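PDB 7L0A: esterase family protein from Staphylococcus aureus, which probably hydrolyses S-formylglutathione to formate and glutathione, as a serine esterase of the esterase D family with an alpha/beta-hydrolase fold. Local coordinates for residues T62-Y66 against T67-R71; P83-H87 against S88-N92; D224-R228 against I229-Y233. All blocks are in the same frame, centred on the assembly; numbering follows the deposited sequence.

Contact 1: T62-Y66 against T67-R71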
loop_
_atom_site.group_PDB
_atom_site.type_symbol
_atom_site.label_atom_id
_atom_site.label_comp_id
_atom_site.label_asym_id
_atom_site.label_seq_id
_atom_site.Cartn_x
_atom_site.Cartn_y
_atom_site.Cartn_z
ATOM N N THR B 62 0.446 -14.495 -7.115
ATOM C CA THR B 62 0.047 -15.542 -8.051
ATOM C C THR B 62 -1.370 -15.333 -8.567
ATOM O O THR B 62 -1.640 -15.589 -9.745
ATOM C CB THR B 62 0.179 -16.913 -7.386
ATOM O OG1 THR B 62 1.461 -16.996 -6.749
ATOM C CG2 THR B 62 0.017 -17.993 -8.404
ATOM N N TYR B 63 -2.304 -14.925 -7.706
ATOM C CA TYR B 63 -3.652 -14.672 -8.189
ATOM C C TYR B 63 -3.637 -13.570 -9.235
ATOM O O TYR B 63 -4.325 -13.677 -10.256
ATOM C CB TYR B 63 -4.609 -14.304 -7.047
ATOM C CG TYR B 63 -5.532 -15.427 -6.621
ATOM C CD1 TYR B 63 -6.631 -15.765 -7.390
ATOM C CD2 TYR B 63 -5.291 -16.146 -5.477
ATOM C CE1 TYR B 63 -7.492 -16.806 -7.011
ATOM C CE2 TYR B 63 -6.143 -17.158 -5.077
ATOM C CZ TYR B 63 -7.225 -17.493 -5.869
ATOM O OH TYR B 63 -8.074 -18.533 -5.526
ATOM N N MET B 64 -2.827 -12.513 -9.014
ATOM C CA MET B 64 -2.729 -11.452 -10.006
ATOM C C MET B 64 -2.251 -11.985 -11.344
ATOM O O MET B 64 -2.769 -11.588 -12.394
ATOM C CB MET B 64 -1.776 -10.362 -9.529
ATOM C CG MET B 64 -2.261 -9.629 -8.295
ATOM S SD MET B 64 -3.823 -8.718 -8.520
ATOM C CE MET B 64 -3.469 -7.636 -9.886
ATOM N N ARG B 65 -1.246 -12.866 -11.333
ATOM C CA ARG B 65 -0.619 -13.334 -12.556
ATOM C C ARG B 65 -1.453 -14.394 -13.265
ATOM O O ARG B 65 -1.574 -14.363 -14.498
ATOM C CB ARG B 65 0.774 -13.862 -12.241
ATOM C CG ARG B 65 1.755 -12.793 -11.833
ATOM C CD ARG B 65 2.835 -13.329 -10.931
ATOM N NE ARG B 65 3.610 -14.373 -11.546
ATOM C CZ ARG B 65 4.520 -15.079 -10.894
ATOM N NH1 ARG B 65 4.728 -14.863 -9.588
ATOM N NH2 ARG B 65 5.163 -16.036 -11.512
ATOM N N TYR B 66 -2.028 -15.340 -12.522
ATOM C CA TYR B 66 -2.637 -16.520 -13.122
ATOM C C TYR B 66 -4.147 -16.429 -13.252
ATOM O O TYR B 66 -4.772 -17.404 -13.712
ATOM C CB TYR B 66 -2.209 -17.781 -12.297
ATOM C CG TYR B 66 -0.792 -18.164 -12.683
ATOM C CD1 TYR B 66 0.296 -17.464 -12.201
ATOM C CD2 TYR B 66 -0.553 -19.122 -13.653
ATOM C CE1 TYR B 66 1.584 -17.718 -12.654
ATOM C CE2 TYR B 66 0.735 -19.404 -14.095
ATOM C CZ TYR B 66 1.793 -18.689 -13.604
ATOM O OH TYR B 66 3.079 -18.915 -14.083
ATOM N N THR B 67 -4.753 -15.307 -12.849
ATOM C CA THR B 67 -6.181 -15.066 -13.041
ATOM C C THR B 67 -6.344 -13.632 -13.510
ATOM O O THR B 67 -5.384 -12.856 -13.531
ATOM C CB THR B 67 -7.016 -15.283 -11.764
ATOM O OG1 THR B 67 -6.870 -14.156 -10.893
ATOM C CG2 THR B 67 -6.616 -16.538 -11.026
ATOM N N SER B 68 -7.577 -13.259 -13.847
ATOM C CA SER B 68 -7.915 -11.861 -14.081
ATOM C C SER B 68 -8.651 -11.253 -12.897
ATOM O O SER B 68 -9.532 -10.419 -13.081
ATOM C CB SER B 68 -8.737 -11.719 -15.361
ATOM O OG SER B 68 -8.009 -12.076 -16.518
ATOM N N ILE B 69 -8.297 -11.633 -11.658
ATOM C CA ILE B 69 -9.059 -11.163 -10.511
ATOM C C ILE B 69 -9.189 -9.643 -10.465
ATOM O O ILE B 69 -10.245 -9.119 -10.103
ATOM C CB ILE B 69 -8.456 -11.716 -9.210
ATOM C CG1 ILE B 69 -9.374 -11.365 -8.026
ATOM C CG2 ILE B 69 -7.072 -11.259 -8.972
ATOM C CD1 ILE B 69 -8.868 -11.859 -6.725
ATOM N N GLU B 70 -8.142 -8.903 -10.815
ATOM C CA GLU B 70 -8.257 -7.451 -10.728
ATOM C C GLU B 70 -9.365 -6.922 -11.644
ATOM O O GLU B 70 -10.098 -5.989 -11.284
ATOM C CB GLU B 70 -6.937 -6.753 -11.044
ATOM C CG GLU B 70 -7.104 -5.240 -10.894
ATOM C CD GLU B 70 -5.824 -4.431 -11.054
ATOM O OE1 GLU B 70 -4.732 -5.015 -10.869
ATOM O OE2 GLU B 70 -5.916 -3.223 -11.331
ATOM N N ARG B 71 -9.494 -7.495 -12.842
ATOM C CA ARG B 71 -10.558 -7.099 -13.759
ATOM C C ARG B 71 -11.934 -7.372 -13.150
ATOM O O ARG B 71 -12.853 -6.556 -13.294
ATOM C CB ARG B 71 -10.357 -7.826 -15.101
ATOM C CG ARG B 71 -11.380 -7.504 -16.149
ATOM C CD ARG B 71 -10.867 -7.801 -17.533
ATOM N NE ARG B 71 -10.335 -9.148 -17.715
ATOM C CZ ARG B 71 -11.060 -10.236 -17.960
ATOM N NH1 ARG B 71 -12.376 -10.163 -18.024
ATOM N NH2 ARG B 71 -10.466 -11.410 -18.129
#
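Thr67 closes back on Tyr63 at the joint between two short helices, 62-66 and 69-75, where its hydroxyl forms an ST turn in this alpha/beta-hydrolase domain. Two hydrogen bonds meet at that hydroxyl. Thr67 OG1 donates to Tyr63 O over 2.7 Å and accepts from Ile69 N at 3.0 Å, so one oxygen links the last turn of the first helix to the start of the second. Its position follows from chi1 (78°), which sets OG1 between the backbone N and the carbonyl carbon and turns it to Tyr63. It arrives tilted 32° from the carbonyl plane. The amide of Thr67 adds only a weak bond to the same Tyr63 O, at 3.1 Å, so that carbonyl takes two donors from one residue. Ser68 N, next along, is held by Asp248 of helix 244-259.

The apolar contacts come next. Thr67 CG2 lies obliquely against the Tyr63 ring, 3.7 Å from CD1, while OG1 sits at the ring edge. The far end of that ring belongs to the interior: OH bonds to His128 ND1, and Tyr244 meets the ring edge-to-face. Ile69 CG2 comes within 3.9 Å of Tyr63 O, and the Met64 and Ile69 side chains cross at about a right angle, with Met64 SD 4.1 Å from Ile69 CG2. This side is covered by strand residues, Met82 over Met64 and Val80 over Ile69.

Last is a contact between a methyl and a carboxylate. The Met64 side chain, bent at both chi2 and chi3, curls its end back toward the second helix, whereas Glu70 is extended; the two finish with Met64 CE 3.1 Å from Glu70 OE1 and 3.8 Å from Glu70 CB.

Contact 2: P83-H87 against S88-N92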
loop_
_atom_site.group_PDB
_atom_site.type_symbol
_atom_site.label_atom_id
_atom_site.label_comp_id
_atom_site.label_asym_id
_atom_site.label_seq_id
_atom_site.Cartn_x
_atom_site.Cartn_y
_atom_site.Cartn_z
ATOM N N PRO B 83 -2.484 -11.526 1.031
ATOM C CA PRO B 83 -1.234 -11.641 1.779
ATOM C C PRO B 83 -0.392 -12.811 1.329
ATOM O O PRO B 83 -0.901 -13.858 0.915
ATOM C CB PRO B 83 -1.697 -11.878 3.227
ATOM C CG PRO B 83 -3.027 -12.536 3.082
ATOM C CD PRO B 83 -3.659 -11.920 1.829
ATOM N N ASN B 84 0.925 -12.638 1.454
ATOM C CA ASN B 84 1.810 -13.786 1.344
ATOM C C ASN B 84 1.664 -14.682 2.574
ATOM O O ASN B 84 1.614 -14.205 3.706
ATOM C CB ASN B 84 3.266 -13.361 1.249
ATOM C CG ASN B 84 4.203 -14.533 1.163
ATOM O OD1 ASN B 84 4.269 -15.220 0.144
ATOM N ND2 ASN B 84 4.907 -14.815 2.267
ATOM N N VAL B 85 1.614 -15.990 2.340
ATOM C CA VAL B 85 1.544 -16.970 3.418
ATOM C C VAL B 85 2.738 -17.915 3.295
ATOM O O VAL B 85 2.903 -18.597 2.271
ATOM C CB VAL B 85 0.209 -17.735 3.398
ATOM C CG1 VAL B 85 0.174 -18.739 4.521
ATOM C CG2 VAL B 85 -0.942 -16.776 3.446
ATOM N N ASP B 86 3.613 -17.883 4.286
ATOM C CA ASP B 86 4.756 -18.792 4.311
ATOM C C ASP B 86 4.322 -20.167 4.817
ATOM O O ASP B 86 3.443 -20.275 5.683
ATOM C CB ASP B 86 5.859 -18.272 5.229
ATOM C CG ASP B 86 6.577 -17.066 4.660
ATOM O OD1 ASP B 86 6.654 -16.948 3.410
ATOM O OD2 ASP B 86 7.070 -16.247 5.465
ATOM N N HIS B 87 4.943 -21.223 4.279
ATOM C CA HIS B 87 4.612 -22.575 4.736
ATOM C C HIS B 87 4.724 -22.713 6.245
ATOM O O HIS B 87 3.906 -23.386 6.879
ATOM C CB HIS B 87 5.526 -23.608 4.080
ATOM C CG HIS B 87 5.247 -23.812 2.625
ATOM N ND1 HIS B 87 5.663 -24.937 1.954
ATOM C CD2 HIS B 87 4.591 -23.048 1.721
ATOM C CE1 HIS B 87 5.272 -24.857 0.692
ATOM N NE2 HIS B 87 4.603 -23.731 0.534
ATOM N N SER B 88 5.750 -22.111 6.832
ATOM C CA SER B 88 6.003 -22.295 8.253
ATOM C C SER B 88 4.917 -21.667 9.119
ATOM O O SER B 88 4.816 -22.017 10.301
ATOM C CB SER B 88 7.367 -21.709 8.610
ATOM O OG SER B 88 7.503 -20.395 8.069
ATOM N N ALA B 89 4.082 -20.777 8.568
ATOM C CA ALA B 89 3.040 -20.149 9.380
ATOM C C ALA B 89 2.028 -21.169 9.875
ATOM O O ALA B 89 1.472 -21.021 10.973
ATOM C CB ALA B 89 2.331 -19.049 8.589
ATOM N N TYR B 90 1.821 -22.251 9.122
ATOM C CA TYR B 90 0.743 -23.169 9.462
ATOM C C TYR B 90 1.082 -24.076 10.631
ATOM O O TYR B 90 0.210 -24.360 11.452
ATOM C CB TYR B 90 0.378 -24.050 8.264
ATOM C CG TYR B 90 -0.255 -23.347 7.099
ATOM C CD1 TYR B 90 -1.625 -23.076 7.084
ATOM C CD2 TYR B 90 0.488 -22.986 5.997
ATOM C CE1 TYR B 90 -2.224 -22.456 5.998
ATOM C CE2 TYR B 90 -0.104 -22.334 4.918
ATOM C CZ TYR B 90 -1.460 -22.094 4.919
ATOM O OH TYR B 90 -2.083 -21.494 3.878
ATOM N N ALA B 91 2.312 -24.573 10.715
ATOM C CA ALA B 91 2.585 -25.547 11.753
ATOM C C ALA B 91 3.938 -25.433 12.436
ATOM O O ALA B 91 4.215 -26.260 13.307
ATOM C CB ALA B 91 2.439 -26.981 11.194
ATOM N N ASN B 92 4.768 -24.437 12.113
ATOM C CA ASN B 92 6.057 -24.300 12.779
ATOM C C ASN B 92 6.100 -23.212 13.845
ATOM O O ASN B 92 7.118 -23.104 14.550
ATOM C CB ASN B 92 7.163 -24.016 11.767
ATOM C CG ASN B 92 7.403 -25.172 10.827
ATOM O OD1 ASN B 92 6.919 -25.192 9.711
ATOM N ND2 ASN B 92 8.152 -26.157 11.302
HETATM O O HOH W 1 4.128 -25.205 8.836
#
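The Tyr90 ring meets His87 O at its edge, in plane, with CD2 3.6 Å from that oxygen. Its CG is anti to the carbonyl carbon (chi1 -68°), which brings the ring beside His87 O and Val85. Val85 CG1 comes in obliquely at the far end of the ring, 3.6 Å from CE2; Tyr99 stacks on the ring, and Trp166 meets it with its plane nearly perpendicular. The His87 imidazole is turned to other partners, ND1 to Asn167 N and NE2 to Leu56 O. Between the other two flat groups, Asn84 ND2 reaches Asp86 OD1 from above the carboxylate, 61° out of its plane, yet within the plane of the amide.

Beyond strand 79-83 of the alpha/beta-hydrolase sheet, the chain winds into the short helix 88-91. Two bonds of three-residue spacing begin it: Ala89 N to Asp86 O at 3.0 Å and Tyr90 N to His87 O at 3.3 Å. The next amide, Ala91 N, is 4.3 Å from His87 O, too far for a direct bond, and a water spans the two. It gives to His87 O, takes from Ala91 N, both at 2.7 Å, and gives its other proton to Asn92 OD1 at 2.9 Å.

Contact 3: D224-R228 against I229-Y233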
loop_
_atom_site.group_PDB
_atom_site.type_symbol
_atom_site.label_atom_id
_atom_site.label_comp_id
_atom_site.label_asym_id
_atom_site.label_seq_id
_atom_site.Cartn_x
_atom_site.Cartn_y
_atom_site.Cartn_z
ATOM N N ASP B 224 -22.040 -32.742 2.535
ATOM C CA ASP B 224 -23.012 -33.694 3.048
ATOM C C ASP B 224 -23.176 -33.568 4.562
ATOM O O ASP B 224 -24.303 -33.612 5.091
ATOM C CB ASP B 224 -22.567 -35.099 2.654
ATOM C CG ASP B 224 -22.918 -35.452 1.218
ATOM O OD1 ASP B 224 -23.586 -34.635 0.549
ATOM O OD2 ASP B 224 -22.506 -36.543 0.753
ATOM N N TYR B 225 -22.070 -33.399 5.281
ATOM C CA TYR B 225 -22.164 -33.163 6.712
ATOM C C TYR B 225 -22.843 -31.829 7.014
ATOM O O TYR B 225 -23.723 -31.760 7.883
ATOM C CB TYR B 225 -20.774 -33.264 7.370
ATOM C CG TYR B 225 -20.853 -33.199 8.890
ATOM C CD1 TYR B 225 -21.582 -34.139 9.605
ATOM C CD2 TYR B 225 -20.213 -32.187 9.612
ATOM C CE1 TYR B 225 -21.672 -34.074 10.993
ATOM C CE2 TYR B 225 -20.310 -32.114 11.000
ATOM C CZ TYR B 225 -21.038 -33.071 11.687
ATOM O OH TYR B 225 -21.128 -32.990 13.063
ATOM N N LEU B 226 -22.469 -30.757 6.311
ATOM C CA LEU B 226 -23.195 -29.496 6.461
ATOM C C LEU B 226 -24.705 -29.707 6.339
ATOM O O LEU B 226 -25.490 -29.172 7.135
ATOM C CB LEU B 226 -22.737 -28.480 5.417
ATOM C CG LEU B 226 -21.331 -27.941 5.566
ATOM C CD1 LEU B 226 -21.084 -26.934 4.409
ATOM C CD2 LEU B 226 -21.132 -27.272 6.887
ATOM N N SER B 227 -25.130 -30.462 5.314
ATOM C CA SER B 227 -26.557 -30.699 5.131
ATOM C C SER B 227 -27.147 -31.420 6.350
ATOM O O SER B 227 -28.259 -31.107 6.804
ATOM C CB SER B 227 -26.816 -31.539 3.876
ATOM O OG SER B 227 -26.583 -30.776 2.692
ATOM N N ARG B 228 -26.420 -32.410 6.882
ATOM C CA ARG B 228 -26.964 -33.218 7.974
ATOM C C ARG B 228 -27.092 -32.417 9.265
ATOM O O ARG B 228 -27.963 -32.713 10.084
ATOM C CB ARG B 228 -26.104 -34.464 8.219
ATOM C CG ARG B 228 -26.240 -35.516 7.102
ATOM C CD ARG B 228 -25.638 -36.869 7.444
ATOM N NE ARG B 228 -24.227 -36.848 7.816
ATOM C CZ ARG B 228 -23.221 -36.874 6.945
ATOM N NH1 ARG B 228 -23.466 -36.886 5.658
ATOM N NH2 ARG B 228 -21.968 -36.881 7.368
ATOM N N ILE B 229 -26.227 -31.426 9.488
ATOM C CA ILE B 229 -26.339 -30.600 10.683
ATOM C C ILE B 229 -26.995 -29.250 10.396
ATOM O O ILE B 229 -26.948 -28.342 11.231
ATOM C CB ILE B 229 -24.981 -30.422 11.368
ATOM C CG1 ILE B 229 -23.980 -29.788 10.419
ATOM C CG2 ILE B 229 -24.443 -31.769 11.880
ATOM C CD1 ILE B 229 -22.822 -29.185 11.134
ATOM N N ASN B 230 -27.617 -29.105 9.230
ATOM C CA ASN B 230 -28.488 -27.973 8.914
ATOM C C ASN B 230 -27.742 -26.643 8.898
ATOM O O ASN B 230 -28.287 -25.607 9.292
ATOM C CB ASN B 230 -29.675 -27.890 9.878
ATOM C CG ASN B 230 -30.765 -26.982 9.380
ATOM O OD1 ASN B 230 -31.027 -26.896 8.179
ATOM N ND2 ASN B 230 -31.387 -26.260 10.305
ATOM N N VAL B 231 -26.510 -26.633 8.391
ATOM C CA VAL B 231 -25.773 -25.412 8.153
ATOM C C VAL B 231 -25.999 -25.008 6.698
ATOM O O VAL B 231 -25.711 -25.822 5.808
ATOM C CB VAL B 231 -24.283 -25.579 8.447
ATOM C CG1 VAL B 231 -23.499 -24.342 8.072
ATOM C CG2 VAL B 231 -24.079 -25.884 9.927
ATOM N N PRO B 232 -26.510 -23.827 6.421
ATOM C CA PRO B 232 -26.808 -23.475 5.027
ATOM C C PRO B 232 -25.549 -23.244 4.210
ATOM O O PRO B 232 -24.518 -22.783 4.712
ATOM C CB PRO B 232 -27.664 -22.210 5.157
ATOM C CG PRO B 232 -27.354 -21.638 6.464
ATOM C CD PRO B 232 -26.959 -22.797 7.382
ATOM N N TYR B 233 -25.636 -23.601 2.925
ATOM C CA TYR B 233 -24.544 -23.338 2.016
ATOM C C TYR B 233 -25.052 -23.433 0.587
ATOM O O TYR B 233 -26.131 -23.982 0.329
ATOM C CB TYR B 233 -23.389 -24.330 2.201
ATOM C CG TYR B 233 -23.823 -25.733 1.825
ATOM C CD1 TYR B 233 -24.483 -26.538 2.735
ATOM C CD2 TYR B 233 -23.595 -26.246 0.548
ATOM C CE1 TYR B 233 -24.902 -27.787 2.389
ATOM C CE2 TYR B 233 -24.013 -27.511 0.210
ATOM C CZ TYR B 233 -24.674 -28.281 1.144
ATOM O OH TYR B 233 -25.105 -29.567 0.827
#
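Tyr233 folds back over Leu226 and Ser227 from just beyond a Schellman motif that ends helix 216-228, on the way to strand 234-238, one of the two outermost strands of the sheet within this chain. From the base of the side chain, CB lies 4.1 Å from Leu226 CD1. Chi1 (65°) sets CG between the backbone N and the carbonyl carbon, which lays the ring back along the helix, and CG keeps to the same methyl. CD1 drops onto Leu226 CB at 3.7 Å, the ring lying obliquely there. CE1 passes from Leu226 to Ser227, 3.4 Å from OG. The tip, OH, shares a 2.7 Å hydrogen bond with Ser227 OG, which sits at the ring edge in plane; Ser227 OG is also weakly bonded to Ile223 O.

The Schellman bonds hold the backbone in this reversal. Asn230, with positive phi, is the C-prime residue; Val231 N bonds to Leu226 O at 3.0 Å, and Asn230 N makes a weak bond to Ser227 O. The accompanying hydrophobic contact joins Leu226 CD2 to Val231 CB at 3.9 Å; Leu192 of helix 188-197 touches Leu226, and Val196 touches Val231.

On another side of the turn, Ile229 lies against Tyr225, whose OH bonds to Asp193 OD1. Ile229 CG1 sits over one face of the Tyr225 ring, and CG2 lies over the same face nearer its hydroxyl end, 3.7 Å from CZ.

Contacts 1 and 2 both lie near the predicted charge-relay site. The side chains of Tyr63 in contact 1 and Tyr90 in contact 2 are each about 8 Å from the Ser129 side chain, and about 10 and 11 Å respectively from that of His242. Bound magnesium is about 6 Å from the Thr62 side chain and about 7 Å from that of Tyr90. The rest of helix 69-75 and strand 79-83 lead from contact 1 into contact 2; their centres are about 21 Å apart and their nearest atoms about 8 Å. Contact 3 is remote, its centre about 32 Å from that of contact 1 and about 30 Å from that of contact 2.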